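Local coordinates for protein trypsin inhibitor 3 (Spinacia oleracea, PDB 4AOR) that inhibits trypsin, as a small disulfide-knotted plant protein of the Mirabilis serine proteinase inhibitor family, at residues G8-G13 against L31-C36. Sequence-based numbering, arbitrary orientation.
Sequences GAICSG and LRIFVC
A short strand about Ile-10 and Cys-11 pairs antiparallel with strand 34-36, Ile-10 and Val-35 forming a non-hydrogen-bonded pair, while residues 8-13 as a whole cross that strand obliquely (116° end to end); three backbone hydrogen bonds join the two. Gly-8 N gives its hydrogen to Cys-36 O at 2.8 Å, in the carbonyl plane and on a lone pair, and Cys-36 N returns one to Ala-9 O, likewise 2.8 Å. That carbonyl oxygen also lies 3.1 Å from Val-35 CA, a CA-H...O contact. Cys-11 N reaches Phe-34 O from well above the carbonyl plane, although its N-H points almost straight at the oxygen. On the other side of the same residue pair a water takes the place of a direct bond, donating to Cys-11 O and accepting from Phe-34 N.

Cys-11 SG, between its own backbone N and carbonyl carbon (chi1 58°), bears on the strand backbone 3.2 Å from Val-35 C, and continues into the disulfide with Cys-25. Its CB meets Cys-36 SG, which is bonded to Cys-20. Two bridges of the three-disulfide knottin thus converge where strand 10-11 borders the central strand 34-36, whose other neighbour is strand 25-27.

The Phe-34 ring receives the Gly-13 backbone over one face: the bare glycine CA stands 3.5 Å from the ring centroid, only 4° off the normal, a CH-pi contact. Beyond the sheet, Ile-33 CD1 touches Ile-10 CG1 at 4.1 Å, the two side chains crossing nearly at right angles. Ile-33 follows Arg-32 across the probable reactive bond for trypsin; Arg-32 centres an inverse gamma turn and extends its guanidinium to an acidic side chain of the other protein chain.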
loop_
_atom_site.group_PDB
_atom_site.type_symbol
_atom_site.label_atom_id
_atom_site.label_comp_id
_atom_site.label_asym_id
_atom_site.label_seq_id
_atom_site.Cartn_x
_atom_site.Cartn_y
_atom_site.Cartn_z
ATOM N N GLY D 8 10.870 -5.503 -15.367
ATOM C CA GLY D 8 9.595 -5.894 -14.784
ATOM C C GLY D 8 9.653 -6.121 -13.290
ATOM O O GLY D 8 8.608 -6.212 -12.637
ATOM N N ALA D 9 10.859 -6.170 -12.728
ATOM C CA ALA D 9 10.992 -6.402 -11.294
ATOM C C ALA D 9 10.517 -5.165 -10.549
ATOM O O ALA D 9 10.629 -4.050 -11.050
ATOM C CB ALA D 9 12.459 -6.694 -10.911
ATOM N N ILE D 10 10.050 -5.363 -9.323
ATOM C CA ILE D 10 9.777 -4.247 -8.439
ATOM C C ILE D 10 11.072 -3.497 -8.121
ATOM O O ILE D 10 12.135 -4.111 -7.925
ATOM C CB ILE D 10 9.252 -4.764 -7.090
ATOM C CG1 ILE D 10 7.943 -5.530 -7.296
ATOM C CG2 ILE D 10 9.056 -3.603 -6.107
ATOM C CD1 ILE D 10 7.529 -6.343 -6.034
ATOM N N CYS D 11 10.982 -2.183 -8.041
ATOM C CA CYS D 11 12.095 -1.380 -7.583
ATOM C C CYS D 11 11.585 -0.166 -6.833
ATOM O O CYS D 11 10.381 -0.044 -6.593
ATOM C CB CYS D 11 12.999 -0.969 -8.758
ATOM S SG CYS D 11 12.155 -0.051 -10.066
ATOM N N SER D 12 12.503 0.725 -6.486
ATOM C CA SER D 12 12.201 1.859 -5.608
ATOM C C SER D 12 12.358 3.191 -6.277
ATOM O O SER D 12 13.414 3.486 -6.822
ATOM C CB SER D 12 13.120 1.865 -4.400
ATOM O OG SER D 12 12.840 2.981 -3.549
ATOM N N GLY D 13 11.347 4.035 -6.151
ATOM C CA GLY D 13 11.474 5.410 -6.594
ATOM C C GLY D 13 12.542 6.208 -5.848
ATOM O O GLY D 13 12.909 7.299 -6.306
ATOM N N LEU D 31 -0.210 -0.506 -11.615
ATOM C CA LEU D 31 0.095 -0.827 -10.231
ATOM C C LEU D 31 0.790 0.347 -9.565
ATOM O O LEU D 31 1.578 1.034 -10.184
ATOM C CB LEU D 31 1.036 -2.018 -10.173
ATOM C CG LEU D 31 0.475 -3.282 -10.819
ATOM C CD1 LEU D 31 1.556 -4.383 -10.914
ATOM C CD2 LEU D 31 -0.745 -3.800 -10.058
ATOM N N ARG D 32 0.580 0.528 -8.265
ATOM C CA ARG D 32 1.147 1.693 -7.624
ATOM C C ARG D 32 2.533 1.430 -7.031
ATOM O O ARG D 32 2.839 1.773 -5.879
ATOM C CB ARG D 32 0.107 2.289 -6.672
ATOM C CG ARG D 32 -1.017 2.730 -7.579
ATOM C CD ARG D 32 -2.151 3.444 -6.954
ATOM N NE ARG D 32 -2.833 4.128 -8.053
ATOM C CZ ARG D 32 -3.869 4.929 -7.895
ATOM N NH1 ARG D 32 -4.360 5.136 -6.684
ATOM N NH2 ARG D 32 -4.412 5.513 -8.955
ATOM N N ILE D 33 3.374 0.814 -7.869
ATOM C CA ILE D 33 4.756 0.552 -7.525
ATOM C C ILE D 33 5.616 1.091 -8.655
ATOM O O ILE D 33 5.101 1.404 -9.722
ATOM C CB ILE D 33 5.050 -0.965 -7.482
ATOM C CG1 ILE D 33 4.483 -1.665 -8.705
ATOM C CG2 ILE D 33 4.519 -1.603 -6.201
ATOM C CD1 ILE D 33 5.065 -3.040 -8.883
ATOM N N PHE D 34 6.917 1.165 -8.411
ATOM C CA PHE D 34 7.900 1.368 -9.464
ATOM C C PHE D 34 8.388 -0.013 -9.949
ATOM O O PHE D 34 8.393 -0.990 -9.187
ATOM C CB PHE D 34 9.093 2.150 -8.927
ATOM C CG PHE D 34 8.852 3.628 -8.792
ATOM C CD1 PHE D 34 8.024 4.116 -7.783
ATOM C CD2 PHE D 34 9.471 4.525 -9.649
ATOM C CE1 PHE D 34 7.805 5.493 -7.647
ATOM C CE2 PHE D 34 9.248 5.909 -9.514
ATOM C CZ PHE D 34 8.411 6.377 -8.508
ATOM N N VAL D 35 8.742 -0.096 -11.233
ATOM C CA VAL D 35 9.297 -1.331 -11.803
ATOM C C VAL D 35 10.485 -1.013 -12.679
ATOM O O VAL D 35 10.630 0.126 -13.150
ATOM C CB VAL D 35 8.290 -2.118 -12.663
ATOM C CG1 VAL D 35 7.236 -2.794 -11.785
ATOM C CG2 VAL D 35 7.658 -1.205 -13.748
ATOM N N CYS D 36 11.324 -2.019 -12.905
ATOM C CA CYS D 36 12.454 -1.846 -13.813
ATOM C C CYS D 36 11.964 -1.870 -15.243
ATOM O O CYS D 36 11.227 -2.765 -15.657
ATOM C CB CYS D 36 13.496 -2.965 -13.600
ATOM S SG CYS D 36 14.315 -2.883 -11.992
HETATM O O HOH W 1 7.984 1.011 -5.650
#